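Local coordinates for YARHG domain-containing protein (Legionella pneumophila subsp. pneumophila, PDB 4G2A), which is of unknown function but is proposed to bind a nutrient, and joins a strand-rich DUF4424 portion to a helical YARHG domain, at residues Ile77-Pro80 with Gln84-Val87; Ser238-Lys243 with Tyr274-Arg279; Lys243-Trp248 with Lys312-Met317. All coordinates share one frame; numbering follows the deposited sequence.

Contact 1 (Ile77-Pro80 with Gln84-Val87); sequences IALP and QTNV
The flat group in this contact is the peptide unit joining Q84 to T85, and one of its faces is met by L79: the methyl CD2 lies almost straight above Q84 C, 4.0 Å away. The same methyl also leans on the T85 side chain, with L79 CD2 3.7 Å from T85 CB, so one branch of the leucine packs against both backbone and side chain. T85 is the centre of the patch. Its OG1 is anti to the backbone N (chi1 -166°), which turns CG2 toward the 77-80 segment. There T85 CG2 meets I77 CG2 and L79 CD2, each at 3.8 Å. The hydroxyl takes no part in this apolar packing and is hydrogen-bonded to N71 ND2. The contact is small and wholly by van der Waals contact, at the surface of the protein. It sits in the long loop between strands 76-77 and 95-99, where the chain folds back on itself: A78 is tied by backbone hydrogen bonds to V6 of strand 4-6, the parallel neighbour of strand 76-77, and L79 and P80 pack on Y93, close before strand 95-99.

Contact 2 (Ser238-Lys243 with Tyr274-Arg279); sequences SYVRYK and YAQYGR. With SO4 (sulfate ion), chain M; SO4 (sulfate ion), chain C.
R241 and Q276 reach each other through two outstretched chains: in Q276, CG is anti to the backbone N (chi1 -172°) and the rest runs straight on to the amide, while R241, with CG beside its own backbone N, is extended from CG to NE. The two side chains meet at about a right angle. R241 NE gives a nearly linear hydrogen bond to Q276 OE1, 2.8 Å long with an N-H...O angle of 174°; the oxygen lies in the guanidinium plane, though the amide plane itself is turned 83° from it. R241 NH2 reaches the Y277 hydroxyl as well, at 3.1 Å from OH, here tilted out of the guanidinium plane. The NH1/NH2 side holds the sulfate of chain M, probably from the crystallisation liquor, through two hydrogen bonds, with R241 NH1 3.1 Å from its O2 and R241 NH2 2.7 Å from its O4. D311 steadies the receiving side, one carboxylate oxygen bonded to Q276 NE2 and the other to Y277 OH. Q276 NE2 is further bonded to I273 O, so both ends of the buried amide are satisfied. Closer to the backbones, V240 CG1 packs on Q276 CG at 3.7 Å, and that same CG sits over the centre of the Y277 ring. The backbone makes a type I turn from A275 to G278, whose last residue has a positive phi that suits glycine. The sequence Y274-G278, YAQYG, is probably this protein's form of the motif that names the YARHG domain, and the contact fastens that turn to helix 236-250.

Contact 3 (Lys243-Trp248 with Lys312-Met317); sequences KVIYPW and KKLLSM
The shortest polar bond within the two segments, S316 N to K312 O at 2.9 Å, belongs to the regular helical turn that presents L314 and M317 to I245 and W248. This is helix-on-helix packing inside the helical YARHG domain: helix 309-321 lies against helix 236-250, the short segments crossing at 64° with their axes 10.1 Å apart at the closest. L314 is central to it. With CG anti to its backbone N (chi1 -174°), the side chain points straight out across the gap and its two methyls divide the work between I245 and W248. L314 CD2 takes the I245 side, 3.9 Å from I245 CG2, and L314 CD1 takes the other, 3.7 Å from W248 CB. The tryptophan is thus touched at its root, while its indole swings off to pack on K257 and L258 of helix 254-259 and on L269 of helix 263-275. I245 likewise continues inward, onto V240 and I273, which makes the pair part of a larger apolar core. The first helix is irregular here: it has a wider pi-type turn at 243-245 and a kink at P247, whose nitrogen cannot donate to the turn before, and the bond from W248 N to I245 O, 3.2 Å, is weak. One turn beyond L314, the selenomethionine M317 stretches its chain toward the same helix, also touching L249, A254 and L258, and brings its selenium SE to 4.0 Å from the carbonyl O of W248.

The three contacts follow the chain from the strand-rich part into the helical domain. Contact 1 closes first, in a surface loop of the DUF4424 region, and stands apart: its centre is about 26 Å from that of contact 2 and 30 Å from that of contact 3. Contacts 2 and 3 are neighbours, with centres about 11 Å apart, sharing helix 236-250 and the residue K243, and their segments alternate along the sequence. Helix 236-250 directly follows strand 229-235, so it leads from the strands into the domain, packing first on the 274-279 turn and, further along, on helix 309-321. K243 is salt-bridged to D192, between strands 185-187 and 206-208, tying the helix back to the strand-rich part.

Contact 1 (Ile77-Pro80 with Gln84-Val87)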
loop_
_atom_site.group_PDB
_atom_site.type_symbol
_atom_site.label_atom_id
_atom_site.label_comp_id
_atom_site.label_asym_id
_atom_site.label_seq_id
_atom_site.Cartn_x
_atom_site.Cartn_y
_atom_site.Cartn_z
ATOM N N ILE A 77 -8.477 6.120 10.751
ATOM C CA ILE A 77 -7.373 5.177 10.705
ATOM C C ILE A 77 -7.838 3.919 9.973
ATOM O O ILE A 77 -8.984 3.488 10.156
ATOM C CB ILE A 77 -6.824 4.868 12.139
ATOM C CG1 ILE A 77 -6.264 6.121 12.852
ATOM C CG2 ILE A 77 -5.810 3.719 12.169
ATOM C CD1 ILE A 77 -5.160 7.013 12.146
ATOM N N ALA A 78 -6.942 3.372 9.121
ATOM C CA ALA A 78 -7.041 2.077 8.454
ATOM C C ALA A 78 -6.258 1.074 9.334
ATOM O O ALA A 78 -5.025 1.102 9.413
ATOM C CB ALA A 78 -6.485 2.150 7.028
ATOM N N LEU A 79 -6.993 0.253 10.058
ATOM C CA LEU A 79 -6.448 -0.712 11.015
ATOM C C LEU A 79 -6.277 -2.112 10.465
ATOM O O LEU A 79 -7.218 -2.622 9.852
ATOM C CB LEU A 79 -7.415 -0.808 12.197
ATOM C CG LEU A 79 -7.188 0.072 13.413
ATOM C CD1 LEU A 79 -8.275 -0.212 14.440
ATOM C CD2 LEU A 79 -5.837 -0.219 14.066
ATOM N N PRO A 80 -5.145 -2.799 10.738
ATOM C CA PRO A 80 -5.023 -4.215 10.324
ATOM C C PRO A 80 -5.918 -5.100 11.180
ATOM O O PRO A 80 -6.249 -4.705 12.306
ATOM C CB PRO A 80 -3.548 -4.551 10.589
ATOM C CG PRO A 80 -2.894 -3.270 10.912
ATOM C CD PRO A 80 -3.938 -2.360 11.460
ATOM N N GLN A 84 -5.403 -2.751 17.493
ATOM C CA GLN A 84 -6.120 -1.630 18.086
ATOM C C GLN A 84 -5.238 -0.414 17.970
ATOM O O GLN A 84 -4.017 -0.547 17.861
ATOM C CB GLN A 84 -6.496 -1.932 19.551
ATOM C CG GLN A 84 -7.522 -3.066 19.671
ATOM C CD GLN A 84 -7.862 -3.478 21.086
ATOM O OE1 GLN A 84 -6.995 -3.655 21.954
ATOM N NE2 GLN A 84 -9.143 -3.733 21.316
ATOM N N THR A 85 -5.853 0.769 17.935
ATOM C CA THR A 85 -5.164 2.061 17.808
ATOM C C THR A 85 -5.802 3.058 18.744
ATOM O O THR A 85 -6.878 2.800 19.281
ATOM C CB THR A 85 -5.195 2.572 16.332
ATOM O OG1 THR A 85 -4.255 3.635 16.167
ATOM C CG2 THR A 85 -6.583 3.040 15.870
ATOM N N ASN A 86 -5.122 4.189 18.937
ATOM C CA ASN A 86 -5.538 5.380 19.680
ATOM C C ASN A 86 -4.510 6.485 19.465
ATOM O O ASN A 86 -3.436 6.220 18.919
ATOM C CB ASN A 86 -5.761 5.099 21.161
ATOM C CG ASN A 86 -7.190 4.780 21.517
ATOM O OD1 ASN A 86 -7.470 3.777 22.176
ATOM N ND2 ASN A 86 -8.122 5.625 21.104
ATOM N N VAL A 87 -4.856 7.718 19.847
ATOM C CA VAL A 87 -4.004 8.894 19.712
ATOM C C VAL A 87 -2.618 8.624 20.368
ATOM O O VAL A 87 -2.541 8.097 21.480
ATOM C CB VAL A 87 -4.678 10.178 20.296
ATOM C CG1 VAL A 87 -3.761 11.399 20.199
ATOM C CG2 VAL A 87 -6.012 10.457 19.611
#

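Contact 2 (Ser238-Lys243 with Tyr274-Arg279)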
loop_
_atom_site.group_PDB
_atom_site.type_symbol
_atom_site.label_atom_id
_atom_site.label_comp_id
_atom_site.label_asym_id
_atom_site.label_seq_id
_atom_site.Cartn_x
_atom_site.Cartn_y
_atom_site.Cartn_z
ATOM N N SER A 238 -13.353 -2.652 -4.071
ATOM C CA SER A 238 -13.196 -1.193 -4.078
ATOM C C SER A 238 -13.392 -0.606 -5.485
ATOM O O SER A 238 -13.936 0.492 -5.600
ATOM C CB SER A 238 -11.836 -0.774 -3.525
ATOM O OG SER A 238 -11.664 -1.189 -2.181
ATOM N N TYR A 239 -12.941 -1.316 -6.541
ATOM C CA TYR A 239 -13.135 -0.841 -7.903
ATOM C C TYR A 239 -14.630 -0.789 -8.231
ATOM O O TYR A 239 -15.125 0.246 -8.673
ATOM C CB TYR A 239 -12.378 -1.694 -8.939
ATOM C CG TYR A 239 -12.812 -1.379 -10.350
ATOM C CD1 TYR A 239 -12.323 -0.259 -11.017
ATOM C CD2 TYR A 239 -13.782 -2.145 -10.989
ATOM C CE1 TYR A 239 -12.774 0.077 -12.295
ATOM C CE2 TYR A 239 -14.240 -1.819 -12.262
ATOM C CZ TYR A 239 -13.725 -0.712 -12.915
ATOM O OH TYR A 239 -14.171 -0.397 -14.175
ATOM N N VAL A 240 -15.345 -1.899 -7.998
ATOM C CA VAL A 240 -16.781 -2.019 -8.277
ATOM C C VAL A 240 -17.593 -1.025 -7.427
ATOM O O VAL A 240 -18.528 -0.424 -7.942
ATOM C CB VAL A 240 -17.259 -3.490 -8.106
ATOM C CG1 VAL A 240 -18.770 -3.635 -8.324
ATOM C CG2 VAL A 240 -16.507 -4.401 -9.062
ATOM N N ARG A 241 -17.217 -0.797 -6.170
ATOM C CA ARG A 241 -17.947 0.139 -5.319
ATOM C C ARG A 241 -17.767 1.601 -5.736
ATOM O O ARG A 241 -18.751 2.296 -5.942
ATOM C CB ARG A 241 -17.559 -0.041 -3.852
ATOM C CG ARG A 241 -18.130 -1.332 -3.331
ATOM C CD ARG A 241 -17.935 -1.546 -1.865
ATOM N NE ARG A 241 -18.579 -2.803 -1.480
ATOM C CZ ARG A 241 -18.647 -3.254 -0.237
ATOM N NH1 ARG A 241 -18.120 -2.551 0.760
ATOM N NH2 ARG A 241 -19.258 -4.403 0.026
ATOM N N TYR A 242 -16.543 2.053 -5.902
ATOM C CA TYR A 242 -16.294 3.454 -6.187
ATOM C C TYR A 242 -16.371 3.839 -7.659
ATOM O O TYR A 242 -16.641 5.007 -7.937
ATOM C CB TYR A 242 -14.951 3.857 -5.606
ATOM C CG TYR A 242 -14.967 3.877 -4.096
ATOM C CD1 TYR A 242 -14.713 2.724 -3.359
ATOM C CD2 TYR A 242 -15.250 5.047 -3.401
ATOM C CE1 TYR A 242 -14.689 2.747 -1.965
ATOM C CE2 TYR A 242 -15.226 5.087 -2.007
ATOM C CZ TYR A 242 -14.947 3.934 -1.290
ATOM O OH TYR A 242 -14.939 3.986 0.087
ATOM N N LYS A 243 -16.142 2.903 -8.590
ATOM C CA LYS A 243 -16.171 3.222 -10.016
ATOM C C LYS A 243 -17.451 2.755 -10.710
ATOM O O LYS A 243 -17.712 3.196 -11.832
ATOM C CB LYS A 243 -14.944 2.634 -10.747
ATOM C CG LYS A 243 -13.581 3.074 -10.196
ATOM C CD LYS A 243 -13.308 4.574 -10.259
ATOM C CE LYS A 243 -13.281 5.133 -11.660
ATOM N NZ LYS A 243 -12.870 6.559 -11.645
ATOM N N TYR A 274 -23.832 -8.159 -8.144
ATOM C CA TYR A 274 -23.699 -9.515 -7.614
ATOM C C TYR A 274 -22.316 -10.117 -7.888
ATOM O O TYR A 274 -21.826 -10.882 -7.064
ATOM C CB TYR A 274 -24.761 -10.423 -8.263
ATOM C CG TYR A 274 -26.184 -9.963 -8.061
ATOM C CD1 TYR A 274 -26.899 -10.331 -6.927
ATOM C CD2 TYR A 274 -26.845 -9.231 -9.042
ATOM C CE1 TYR A 274 -28.230 -9.965 -6.763
ATOM C CE2 TYR A 274 -28.167 -8.816 -8.866
ATOM C CZ TYR A 274 -28.856 -9.189 -7.723
ATOM O OH TYR A 274 -30.165 -8.818 -7.530
ATOM N N ALA A 275 -21.720 -9.810 -9.072
ATOM C CA ALA A 275 -20.398 -10.278 -9.549
ATOM C C ALA A 275 -19.284 -9.779 -8.642
ATOM O O ALA A 275 -18.223 -10.396 -8.557
ATOM C CB ALA A 275 -20.161 -9.808 -10.965
ATOM N N GLN A 276 -19.562 -8.661 -7.957
ATOM C CA GLN A 276 -18.786 -7.967 -6.922
ATOM C C GLN A 276 -18.383 -8.964 -5.821
ATOM O O GLN A 276 -17.281 -8.875 -5.296
ATOM C CB GLN A 276 -19.709 -6.854 -6.321
ATOM C CG GLN A 276 -19.055 -5.870 -5.356
ATOM C CD GLN A 276 -20.023 -5.050 -4.521
ATOM O OE1 GLN A 276 -19.655 -4.511 -3.465
ATOM N NE2 GLN A 276 -21.278 -4.936 -4.940
ATOM N N TYR A 277 -19.289 -9.910 -5.479
ATOM C CA TYR A 277 -19.083 -10.900 -4.419
ATOM C C TYR A 277 -18.761 -12.306 -4.964
ATOM O O TYR A 277 -18.656 -13.269 -4.205
ATOM C CB TYR A 277 -20.326 -10.931 -3.508
ATOM C CG TYR A 277 -20.673 -9.565 -2.948
ATOM C CD1 TYR A 277 -19.852 -8.947 -2.005
ATOM C CD2 TYR A 277 -21.803 -8.876 -3.382
ATOM C CE1 TYR A 277 -20.151 -7.685 -1.502
ATOM C CE2 TYR A 277 -22.107 -7.610 -2.894
ATOM C CZ TYR A 277 -21.286 -7.025 -1.939
ATOM O OH TYR A 277 -21.561 -5.785 -1.422
ATOM N N GLY A 278 -18.600 -12.405 -6.268
ATOM C CA GLY A 278 -18.232 -13.654 -6.921
ATOM C C GLY A 278 -19.349 -14.619 -7.241
ATOM O O GLY A 278 -19.117 -15.833 -7.248
ATOM N N ARG A 279 -20.554 -14.096 -7.561
ATOM C CA ARG A 279 -21.679 -14.937 -7.955
ATOM C C ARG A 279 -21.308 -15.670 -9.233
ATOM O O ARG A 279 -20.648 -15.088 -10.090
ATOM C CB ARG A 279 -22.939 -14.094 -8.168
ATOM C CG ARG A 279 -24.186 -14.929 -8.469
ATOM C CD ARG A 279 -25.278 -14.074 -9.044
ATOM N NE ARG A 279 -26.499 -14.839 -9.254
ATOM C CZ ARG A 279 -26.784 -15.508 -10.364
ATOM N NH1 ARG A 279 -25.926 -15.528 -11.373
ATOM N NH2 ARG A 279 -27.924 -16.176 -10.466
HETATM S S SO4 M . -20.055 -4.237 3.752
HETATM O O1 SO4 M . -21.416 -4.047 4.278
HETATM O O2 SO4 M . -19.445 -2.922 3.485
HETATM O O3 SO4 M . -19.232 -4.969 4.736
HETATM O O4 SO4 M . -20.137 -5.015 2.509
HETATM S S SO4 C . -27.200 -16.450 -14.573
HETATM O O1 SO4 C . -26.781 -17.553 -13.706
HETATM O O2 SO4 C . -28.212 -16.931 -15.506
HETATM O O3 SO4 C . -27.742 -15.410 -13.734
HETATM O O4 SO4 C . -26.106 -15.887 -15.336
#

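Contact 3 (Lys243-Trp248 with Lys312-Met317)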
loop_
_atom_site.group_PDB
_atom_site.type_symbol
_atom_site.label_atom_id
_atom_site.label_comp_id
_atom_site.label_asym_id
_atom_site.label_seq_id
_atom_site.Cartn_x
_atom_site.Cartn_y
_atom_site.Cartn_z
ATOM N N LYS A 243 -16.142 2.903 -8.590
ATOM C CA LYS A 243 -16.171 3.222 -10.016
ATOM C C LYS A 243 -17.451 2.755 -10.710
ATOM O O LYS A 243 -17.712 3.196 -11.832
ATOM C CB LYS A 243 -14.944 2.634 -10.747
ATOM C CG LYS A 243 -13.581 3.074 -10.196
ATOM C CD LYS A 243 -13.308 4.574 -10.259
ATOM C CE LYS A 243 -13.281 5.133 -11.660
ATOM N NZ LYS A 243 -12.870 6.559 -11.645
ATOM N N VAL A 244 -18.237 1.865 -10.083
ATOM C CA VAL A 244 -19.444 1.363 -10.736
ATOM C C VAL A 244 -20.684 1.680 -9.898
ATOM O O VAL A 244 -21.573 2.333 -10.426
ATOM C CB VAL A 244 -19.378 -0.146 -11.138
ATOM C CG1 VAL A 244 -20.573 -0.536 -11.996
ATOM C CG2 VAL A 244 -18.076 -0.482 -11.893
ATOM N N ILE A 245 -20.758 1.252 -8.619
ATOM C CA ILE A 245 -21.967 1.420 -7.786
ATOM C C ILE A 245 -22.168 2.873 -7.298
ATOM O O ILE A 245 -23.222 3.455 -7.571
ATOM C CB ILE A 245 -22.019 0.426 -6.573
ATOM C CG1 ILE A 245 -21.745 -1.082 -6.924
ATOM C CG2 ILE A 245 -23.265 0.602 -5.709
ATOM C CD1 ILE A 245 -22.295 -1.679 -8.181
ATOM N N TYR A 246 -21.200 3.429 -6.535
ATOM C CA TYR A 246 -21.319 4.762 -5.925
ATOM C C TYR A 246 -21.527 5.906 -6.974
ATOM O O TYR A 246 -22.354 6.771 -6.693
ATOM C CB TYR A 246 -20.135 5.071 -4.982
ATOM C CG TYR A 246 -19.962 4.128 -3.797
ATOM C CD1 TYR A 246 -20.857 3.078 -3.567
ATOM C CD2 TYR A 246 -18.891 4.270 -2.918
ATOM C CE1 TYR A 246 -20.671 2.181 -2.511
ATOM C CE2 TYR A 246 -18.706 3.389 -1.847
ATOM C CZ TYR A 246 -19.601 2.349 -1.643
ATOM O OH TYR A 246 -19.427 1.493 -0.576
ATOM N N PRO A 247 -20.900 5.937 -8.188
ATOM C CA PRO A 247 -21.209 7.033 -9.129
ATOM C C PRO A 247 -22.705 7.121 -9.458
ATOM O O PRO A 247 -23.215 8.241 -9.528
ATOM C CB PRO A 247 -20.382 6.685 -10.361
ATOM C CG PRO A 247 -19.262 5.877 -9.830
ATOM C CD PRO A 247 -19.852 5.055 -8.742
ATOM N N TRP A 248 -23.416 5.953 -9.590
ATOM C CA TRP A 248 -24.864 5.887 -9.838
ATOM C C TRP A 248 -25.659 6.348 -8.631
ATOM O O TRP A 248 -26.693 7.008 -8.792
ATOM C CB TRP A 248 -25.321 4.467 -10.223
ATOM C CG TRP A 248 -24.963 4.087 -11.618
ATOM C CD1 TRP A 248 -24.043 3.161 -12.001
ATOM C CD2 TRP A 248 -25.484 4.661 -12.823
ATOM N NE1 TRP A 248 -23.918 3.152 -13.373
ATOM C CE2 TRP A 248 -24.800 4.058 -13.904
ATOM C CE3 TRP A 248 -26.455 5.643 -13.097
ATOM C CZ2 TRP A 248 -25.091 4.369 -15.238
ATOM C CZ3 TRP A 248 -26.729 5.957 -14.417
ATOM C CH2 TRP A 248 -26.046 5.330 -15.469
ATOM N N LYS A 312 -28.446 -2.736 -2.558
ATOM C CA LYS A 312 -29.910 -2.752 -2.472
ATOM C C LYS A 312 -30.520 -1.408 -2.957
ATOM O O LYS A 312 -31.488 -1.438 -3.718
ATOM C CB LYS A 312 -30.353 -3.084 -1.039
ATOM C CG LYS A 312 -29.968 -4.498 -0.637
ATOM C CD LYS A 312 -29.989 -4.718 0.856
ATOM C CE LYS A 312 -29.611 -6.146 1.180
ATOM N NZ LYS A 312 -29.240 -6.323 2.609
ATOM N N LYS A 313 -29.914 -0.253 -2.586
ATOM C CA LYS A 313 -30.350 1.080 -3.052
ATOM C C LYS A 313 -30.205 1.207 -4.573
ATOM O O LYS A 313 -31.098 1.762 -5.220
ATOM C CB LYS A 313 -29.582 2.219 -2.356
ATOM C CG LYS A 313 -30.059 2.526 -0.955
ATOM C CD LYS A 313 -29.225 3.636 -0.325
ATOM C CE LYS A 313 -29.785 4.038 1.015
ATOM N NZ LYS A 313 -29.088 5.224 1.573
ATOM N N LEU A 314 -29.104 0.673 -5.149
ATOM C CA LEU A 314 -28.908 0.710 -6.605
ATOM C C LEU A 314 -29.932 -0.188 -7.313
ATOM O O LEU A 314 -30.519 0.242 -8.318
ATOM C CB LEU A 314 -27.474 0.363 -7.028
ATOM C CG LEU A 314 -27.148 0.528 -8.535
ATOM C CD1 LEU A 314 -27.640 1.865 -9.103
ATOM C CD2 LEU A 314 -25.656 0.381 -8.778
ATOM N N LEU A 315 -30.193 -1.387 -6.769
ATOM C CA LEU A 315 -31.204 -2.299 -7.337
ATOM C C LEU A 315 -32.589 -1.694 -7.271
ATOM O O LEU A 315 -33.380 -1.888 -8.192
ATOM C CB LEU A 315 -31.190 -3.668 -6.637
ATOM C CG LEU A 315 -29.964 -4.522 -6.992
ATOM C CD1 LEU A 315 -29.699 -5.576 -5.924
ATOM C CD2 LEU A 315 -30.082 -5.106 -8.416
ATOM N N SER A 316 -32.865 -0.914 -6.197
ATOM C CA SER A 316 -34.138 -0.230 -6.001
ATOM C C SER A 316 -34.276 0.916 -7.037
ATOM O O SER A 316 -35.363 1.112 -7.582
ATOM C CB SER A 316 -34.267 0.277 -4.568
ATOM O OG SER A 316 -35.492 0.970 -4.384
HETATM N N MSE A 317 -33.171 1.622 -7.335
HETATM C CA MSE A 317 -33.121 2.702 -8.332
HETATM C C MSE A 317 -33.362 2.165 -9.751
HETATM O O MSE A 317 -34.131 2.758 -10.510
HETATM C CB MSE A 317 -31.785 3.437 -8.274
HETATM C CG MSE A 317 -31.719 4.523 -7.221
HETATM SE SE MSE A 317 -29.910 5.296 -7.197
HETATM C CE MSE A 317 -30.283 7.034 -6.289
#